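Local atomic coordinates of five-membered-cyclitol-phosphate synthase (Streptomyces citricolor, PDB entry 6K96), a protein that belongs to the myo-inositol-1-phosphate synthase family and binds nicotinamide-adenine-dinucleotide and a sodium ion. Residues B[266-271]-B[286-291]; B[211-216]-B[250-255]; B[3-8]-B[124-129]. One frame throughout, in Å; residues are numbered along the deposited sequence.

Interaction 1: B[266-271]-B[286-291]; sequences KVAMLN and LKLKVQ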
# COMPACT_ATOMS: atom_id res chain seq x y z
N LYS B 266 13.10 3.63 -9.51
CA LYS B 266 12.99 2.19 -9.23
C LYS B 266 11.91 2.04 -8.14
O LYS B 266 11.99 2.77 -7.18
CB LYS B 266 14.35 1.61 -8.84
CG LYS B 266 14.28 0.34 -8.00
CD LYS B 266 15.57 -0.45 -7.95
CE LYS B 266 15.65 -1.41 -9.12
NZ LYS B 266 16.74 -2.39 -8.88
N VAL B 267 11.02 1.07 -8.28
CA VAL B 267 9.93 0.78 -7.33
C VAL B 267 10.17 -0.60 -6.79
O VAL B 267 10.52 -1.42 -7.55
CB VAL B 267 8.55 0.84 -7.99
CG1 VAL B 267 7.52 0.27 -7.06
CG2 VAL B 267 8.19 2.26 -8.40
N ALA B 268 9.96 -0.82 -5.50
CA ALA B 268 10.06 -2.10 -4.80
C ALA B 268 8.74 -2.35 -4.10
O ALA B 268 8.14 -1.43 -3.76
CB ALA B 268 11.15 -1.99 -3.81
N MET B 269 8.24 -3.57 -4.05
CA MET B 269 6.99 -3.88 -3.36
C MET B 269 7.33 -5.08 -2.53
O MET B 269 8.02 -5.97 -3.07
CB MET B 269 5.84 -4.19 -4.32
CG MET B 269 4.93 -3.01 -4.49
SD MET B 269 4.70 -2.58 -6.24
CE MET B 269 4.29 -4.15 -6.98
N LEU B 270 7.03 -5.07 -1.24
CA LEU B 270 7.35 -6.29 -0.49
C LEU B 270 6.17 -6.67 0.38
O LEU B 270 5.23 -5.86 0.52
CB LEU B 270 8.73 -6.18 0.16
CG LEU B 270 8.90 -5.24 1.32
CD1 LEU B 270 8.30 -5.90 2.56
CD2 LEU B 270 10.38 -4.87 1.52
N ASN B 271 6.12 -7.97 0.64
CA ASN B 271 5.10 -8.64 1.48
C ASN B 271 5.86 -9.52 2.46
O ASN B 271 6.80 -10.19 2.02
CB ASN B 271 4.14 -9.52 0.68
CG ASN B 271 3.05 -10.05 1.58
OD1 ASN B 271 3.02 -11.23 1.90
ND2 ASN B 271 2.22 -9.16 2.08
N LEU B 286 4.71 -3.22 1.84
CA LEU B 286 5.55 -2.00 1.75
C LEU B 286 5.72 -1.62 0.27
O LEU B 286 5.67 -2.50 -0.56
CB LEU B 286 6.87 -2.24 2.49
CG LEU B 286 7.85 -1.08 2.40
CD1 LEU B 286 8.77 -1.05 3.62
CD2 LEU B 286 8.71 -1.11 1.16
N LYS B 287 5.71 -0.31 -0.06
CA LYS B 287 6.19 0.21 -1.35
C LYS B 287 7.37 1.14 -1.09
O LYS B 287 7.29 1.88 -0.14
CB LYS B 287 5.07 0.93 -2.08
CG LYS B 287 5.58 1.53 -3.37
CD LYS B 287 4.52 2.11 -4.22
CE LYS B 287 5.14 2.85 -5.39
NZ LYS B 287 4.16 3.74 -6.04
N LEU B 288 8.44 1.02 -1.89
CA LEU B 288 9.63 1.88 -1.89
C LEU B 288 9.70 2.53 -3.24
O LEU B 288 9.52 1.82 -4.21
CB LEU B 288 10.84 1.02 -1.60
CG LEU B 288 12.19 1.69 -1.77
CD1 LEU B 288 12.27 2.96 -0.96
CD2 LEU B 288 13.33 0.75 -1.39
N LYS B 289 9.77 3.87 -3.32
CA LYS B 289 10.11 4.54 -4.60
C LYS B 289 11.41 5.28 -4.37
O LYS B 289 11.47 5.87 -3.31
CB LYS B 289 8.98 5.44 -5.09
CG LYS B 289 9.07 5.78 -6.58
CD LYS B 289 7.87 6.50 -7.11
CE LYS B 289 7.54 6.15 -8.55
NZ LYS B 289 7.90 7.24 -9.51
N VAL B 290 12.40 5.21 -5.28
CA VAL B 290 13.66 5.98 -5.23
C VAL B 290 14.09 6.43 -6.63
O VAL B 290 13.58 5.85 -7.63
CB VAL B 290 14.75 5.13 -4.57
CG1 VAL B 290 14.35 4.72 -3.18
CG2 VAL B 290 15.10 3.91 -5.40
N GLN B 291 14.95 7.43 -6.73
CA GLN B 291 15.65 7.81 -7.99
C GLN B 291 16.86 6.90 -8.11
O GLN B 291 17.87 7.24 -7.50
CB GLN B 291 16.33 9.18 -8.01
CG GLN B 291 15.66 10.29 -8.76
CD GLN B 291 15.01 10.07 -10.11
OE1 GLN B 291 14.08 10.80 -10.37
NE2 GLN B 291 15.44 9.16 -10.96
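Leu270 sets its CG between its own backbone N and carbonyl carbon (chi1 71°), while Leu286 carries its CG anti to the backbone N (chi1 177°), and across the paired strands the CG of Leu270 comes 3.8 Å from the CB of Leu286. The two side chains cross obliquely, and Leu270 CD2 also meets Leu286 CD2. On the same face the methyl of Ala268 sits 3.7 Å from the CB of Leu288. Val267 works on the other face: it spreads its methyls between two lysines, CG1 touching the CE of Lys287 at 3.9 Å and CG2 the CE of Lys289, so it touches the aliphatic part of both. This is an antiparallel beta hairpin; segments 266-271 and 286-291 of strands 265-275 and 281-291 run at 167°. Lys266 with Val290, Ala268 with Leu288 and Leu270 with Leu286 are its hydrogen-bonded pairs, each joined by two bonds. Lys266 N to Val290 O measures 2.9 Å. Between these hydrogen-bonded pairs, Val267 with Lys289 and Met269 with Lys287 are non-hydrogen-bonded. Helix 190-203 packs on Ala268, Leu270 and Leu286, and Leu286 to Lys289 pair antiparallel with a strand of the second subunit, continuing the sheet across that interface.

Interaction 2: B[211-216]-B[250-255]; sequences SYQLNL and VEVIPS
Ile253 and Leu214 face each other on one side of a parallel strand pair, CB to CB at 4.2 Å, and Ile253 also lays its CD1 3.6 Å from the backbone O of Gln213. On the opposite side Gln213 runs alongside Val252 in the same direction, its chain stretched out, with CD 4.2 Å from CG1 of Val252. Backbone bonds join the strands, which run only 6° apart. Ser211 O accepts from Glu251 N, Glu251 O from Gln213 N, and Gln213 O from Ile253 N, the last at 2.9 Å with an N-H...O angle of 165°. A fourth, from Asn215 N to Ile253 O, is weak at 3.4 Å, just where the chain turns a corner at Pro254. The pair belongs to the mixed sheet, where strand 207-217 has 250-253 on one side and antiparallel 265-275 on the other. One shell further out, His194 of helix 190-203 bonds Ser211 OG through NE2 and Gln213 NE2 through ND1. Ser211 OG also bonds Asn271 O, Lys236 reaches Gln213 OE1, Thr190 takes Asn215 OD1, and Arg233 forms a salt bridge with Glu251 OE1. A third subunit packs against Tyr212, Leu214 and Ile253. With both ends of its amide engaged, Gln213 is probably fixed in rotation; the buried polar ends of Ser211, Gln213 and Asn215 are met by helix 190-203, Lys236 and Asn271, not by strand 250-253.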
# COMPACT_ATOMS: atom_id res chain seq x y z
N SER B 211 7.40 -14.50 2.28
CA SER B 211 7.74 -13.10 1.90
C SER B 211 8.02 -13.06 0.39
O SER B 211 8.32 -14.06 -0.13
CB SER B 211 8.82 -12.48 2.79
OG SER B 211 9.13 -11.14 2.40
N TYR B 212 7.76 -11.95 -0.27
CA TYR B 212 8.25 -11.66 -1.63
C TYR B 212 8.71 -10.22 -1.67
O TYR B 212 8.25 -9.35 -0.90
CB TYR B 212 7.25 -11.99 -2.75
CG TYR B 212 5.86 -11.41 -2.65
CD1 TYR B 212 5.62 -10.13 -3.10
CD2 TYR B 212 4.80 -12.12 -2.10
CE1 TYR B 212 4.37 -9.53 -3.00
CE2 TYR B 212 3.54 -11.55 -1.98
CZ TYR B 212 3.32 -10.25 -2.44
OH TYR B 212 2.11 -9.64 -2.34
N GLN B 213 9.63 -10.01 -2.59
CA GLN B 213 10.21 -8.71 -2.97
C GLN B 213 10.12 -8.68 -4.50
O GLN B 213 10.57 -9.64 -5.08
CB GLN B 213 11.66 -8.70 -2.49
CG GLN B 213 12.53 -7.64 -3.15
CD GLN B 213 13.95 -7.58 -2.63
OE1 GLN B 213 14.80 -6.96 -3.27
NE2 GLN B 213 14.20 -8.16 -1.45
N LEU B 214 9.52 -7.65 -5.09
CA LEU B 214 9.67 -7.43 -6.55
C LEU B 214 10.05 -5.99 -6.81
O LEU B 214 9.62 -5.18 -6.03
CB LEU B 214 8.41 -7.86 -7.29
CG LEU B 214 7.06 -7.43 -6.73
CD1 LEU B 214 6.44 -6.42 -7.67
CD2 LEU B 214 6.16 -8.68 -6.66
N ASN B 215 10.83 -5.75 -7.88
CA ASN B 215 11.39 -4.43 -8.29
C ASN B 215 10.90 -4.12 -9.72
O ASN B 215 10.53 -5.05 -10.46
CB ASN B 215 12.91 -4.39 -8.16
CG ASN B 215 13.39 -4.77 -6.78
OD1 ASN B 215 13.74 -3.91 -5.95
ND2 ASN B 215 13.39 -6.07 -6.50
N LEU B 216 10.75 -2.84 -10.03
CA LEU B 216 10.30 -2.34 -11.36
C LEU B 216 11.28 -1.24 -11.71
O LEU B 216 11.64 -0.55 -10.79
CB LEU B 216 8.88 -1.77 -11.30
CG LEU B 216 7.78 -2.64 -10.70
CD1 LEU B 216 6.47 -1.85 -10.54
CD2 LEU B 216 7.56 -3.87 -11.57
N VAL B 250 10.62 -17.59 0.92
CA VAL B 250 11.00 -16.19 0.58
C VAL B 250 11.39 -16.14 -0.89
O VAL B 250 12.37 -16.73 -1.22
CB VAL B 250 12.16 -15.72 1.45
CG1 VAL B 250 12.63 -14.34 1.06
CG2 VAL B 250 11.82 -15.80 2.92
N GLU B 251 10.73 -15.33 -1.70
CA GLU B 251 10.93 -15.28 -3.16
C GLU B 251 11.47 -13.89 -3.46
O GLU B 251 10.89 -12.97 -3.02
CB GLU B 251 9.63 -15.51 -3.95
CG GLU B 251 9.54 -16.75 -4.82
CD GLU B 251 10.81 -17.34 -5.46
OE1 GLU B 251 11.61 -16.57 -6.14
OE2 GLU B 251 11.03 -18.57 -5.26
N VAL B 252 12.53 -13.77 -4.22
CA VAL B 252 12.93 -12.47 -4.78
C VAL B 252 12.68 -12.52 -6.28
O VAL B 252 13.17 -13.41 -6.93
CB VAL B 252 14.39 -12.18 -4.46
CG1 VAL B 252 14.79 -10.85 -5.08
CG2 VAL B 252 14.66 -12.19 -2.95
N ILE B 253 11.94 -11.55 -6.82
CA ILE B 253 11.96 -11.23 -8.27
C ILE B 253 12.70 -9.90 -8.50
O ILE B 253 12.08 -8.82 -8.50
CB ILE B 253 10.51 -11.17 -8.79
CG1 ILE B 253 9.65 -12.34 -8.30
CG2 ILE B 253 10.54 -11.03 -10.31
CD1 ILE B 253 8.77 -12.06 -7.11
N PRO B 254 14.04 -9.90 -8.74
CA PRO B 254 14.81 -8.66 -8.93
C PRO B 254 14.44 -7.91 -10.22
O PRO B 254 14.86 -6.81 -10.35
CB PRO B 254 16.27 -9.13 -9.07
CG PRO B 254 16.12 -10.50 -9.69
CD PRO B 254 14.90 -11.07 -8.97
N SER B 255 13.71 -8.55 -11.13
CA SER B 255 13.27 -7.89 -12.38
C SER B 255 11.82 -8.27 -12.73
O SER B 255 11.62 -8.91 -13.79
CB SER B 255 14.20 -8.17 -13.50
OG SER B 255 13.96 -7.26 -14.55

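Interaction 3: B[3-8]-B[124-129]; sequences ESIRLA and KAEVLL
Arg6 and Glu126 carry the charged part of this contact. The guanidinium and carboxylate planes are stacked, 20° apart, with Glu126 OE1 3.6 Å from Arg6 NH2 but well out of its plane, so charge attraction acts without an N-H pointing at the oxygen. Lys124 NZ lies over the opposite face, 3.4 Å from Arg6 NH2, a like-charge approach that the carboxylate probably offsets. Arg312 of helix 292-313 makes a second salt bridge to Glu126 OE1. Among the hydrogen bonds, Arg6 NE gives its N-H to Lys124 O at 3.1 Å, in the guanidinium plane; Lys124, just past helix 111-122, has the positive phi of a Schellman motif. Arg6 O accepts from Glu126 N at 2.7 Å, Ala8 N donates to Val127 O, and Ala8 O accepts from Leu129 N, nearly straight at 177°. The apolar contacts fall on two faces: Leu7, its CG anti to the backbone N (chi1 -179°), sets CD1 3.7 Å from CG1 of Val127, while the Ala8 methyl touches Leu128 CD1 at 3.6 Å and Ala125 CB. Strands 5-8 and 127-129 are parallel neighbours at the middle of the six-stranded sheet, whose 3-2-1-4-5-6 order is that of a Rossmann fold, consistent with the bound nicotinamide-adenine-dinucleotide nearby.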
# COMPACT_ATOMS: atom_id res chain seq x y z
N GLU B 3 40.27 21.67 -2.45
CA GLU B 3 41.15 21.23 -3.59
C GLU B 3 40.47 20.11 -4.40
O GLU B 3 40.42 18.96 -3.92
CB GLU B 3 42.53 20.82 -3.08
CG GLU B 3 43.22 19.73 -3.90
CD GLU B 3 43.95 20.08 -5.19
OE1 GLU B 3 43.48 20.98 -5.94
OE2 GLU B 3 45.01 19.42 -5.47
N SER B 4 40.03 20.45 -5.60
CA SER B 4 38.98 19.73 -6.37
C SER B 4 39.55 18.43 -6.94
O SER B 4 40.72 18.44 -7.39
CB SER B 4 38.43 20.66 -7.43
OG SER B 4 37.25 20.15 -8.03
N ILE B 5 38.77 17.34 -6.89
CA ILE B 5 39.09 16.03 -7.54
C ILE B 5 39.00 16.16 -9.07
O ILE B 5 37.92 16.50 -9.58
CB ILE B 5 38.13 14.90 -7.14
CG1 ILE B 5 38.10 14.60 -5.64
CG2 ILE B 5 38.46 13.67 -7.95
CD1 ILE B 5 36.93 13.69 -5.23
N ARG B 6 40.07 15.81 -9.77
CA ARG B 6 40.10 15.68 -11.25
C ARG B 6 39.63 14.25 -11.59
O ARG B 6 40.38 13.25 -11.37
CB ARG B 6 41.49 16.09 -11.76
CG ARG B 6 41.90 17.52 -11.40
CD ARG B 6 43.38 17.84 -11.59
NE ARG B 6 44.27 17.05 -10.73
CZ ARG B 6 44.77 17.38 -9.53
NH1 ARG B 6 44.45 18.53 -8.94
NH2 ARG B 6 45.56 16.54 -8.88
N LEU B 7 38.39 14.13 -12.09
CA LEU B 7 37.63 12.86 -12.07
C LEU B 7 37.36 12.42 -13.50
O LEU B 7 36.84 13.21 -14.29
CB LEU B 7 36.34 13.04 -11.26
CG LEU B 7 35.46 11.79 -11.14
CD1 LEU B 7 36.07 10.78 -10.19
CD2 LEU B 7 34.05 12.16 -10.71
N ALA B 8 37.76 11.18 -13.79
CA ALA B 8 37.66 10.55 -15.12
C ALA B 8 36.56 9.50 -15.04
O ALA B 8 36.36 8.94 -13.94
CB ALA B 8 38.98 9.95 -15.52
N LYS B 124 45.46 14.78 -16.19
CA LYS B 124 45.93 14.82 -14.79
C LYS B 124 44.80 14.30 -13.88
O LYS B 124 44.67 14.80 -12.75
CB LYS B 124 46.36 16.24 -14.38
CG LYS B 124 46.93 16.34 -12.97
CD LYS B 124 48.20 17.19 -12.78
CE LYS B 124 48.70 17.21 -11.34
NZ LYS B 124 48.00 18.25 -10.54
N ALA B 125 44.04 13.32 -14.36
CA ALA B 125 42.98 12.67 -13.56
C ALA B 125 43.60 12.06 -12.30
O ALA B 125 44.81 11.73 -12.29
CB ALA B 125 42.27 11.65 -14.42
N GLU B 126 42.81 11.99 -11.24
CA GLU B 126 43.25 11.43 -9.94
C GLU B 126 42.51 10.12 -9.73
O GLU B 126 43.11 9.18 -9.14
CB GLU B 126 42.91 12.36 -8.79
CG GLU B 126 43.78 13.59 -8.68
CD GLU B 126 43.56 14.34 -7.38
OE1 GLU B 126 42.62 15.19 -7.32
OE2 GLU B 126 44.30 14.08 -6.41
N VAL B 127 41.28 10.06 -10.23
CA VAL B 127 40.34 8.93 -10.02
C VAL B 127 39.74 8.61 -11.37
O VAL B 127 39.26 9.54 -12.05
CB VAL B 127 39.24 9.30 -9.00
CG1 VAL B 127 38.27 8.16 -8.80
CG2 VAL B 127 39.81 9.75 -7.66
N LEU B 128 39.72 7.34 -11.74
CA LEU B 128 38.88 6.86 -12.86
C LEU B 128 37.70 6.11 -12.25
O LEU B 128 37.95 5.17 -11.49
CB LEU B 128 39.69 5.96 -13.78
CG LEU B 128 38.83 5.36 -14.89
CD1 LEU B 128 38.39 6.41 -15.86
CD2 LEU B 128 39.54 4.26 -15.61
N LEU B 129 36.49 6.59 -12.49
CA LEU B 129 35.21 5.95 -12.09
C LEU B 129 34.74 5.02 -13.22
O LEU B 129 34.33 5.49 -14.32
CB LEU B 129 34.17 7.04 -11.81
CG LEU B 129 32.79 6.53 -11.37
CD1 LEU B 129 32.89 5.78 -10.04
CD2 LEU B 129 31.81 7.68 -11.28

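Interaction 3 involves the first strand of the chain and closes before interaction 2 opens; interaction 1 follows in turn. Interactions 1 and 2 share the mixed sheet, their centres 10 Å apart, because strands 207-217 and 265-275 are neighbours in it: Asn271 O meets Ser211 OG at 2.5 Å, a probable hydrogen bond. Interaction 3 lies in the separate parallel sheet, on the opposite side of the chain's centre. The centres of interactions 1 and 3 are 34 Å apart, and those of interactions 2 and 3 are 37 Å apart. Both sheets come near the bound dinucleotide, while interactions 1 and 2 also meet the third subunit; no other chain touches interaction 3.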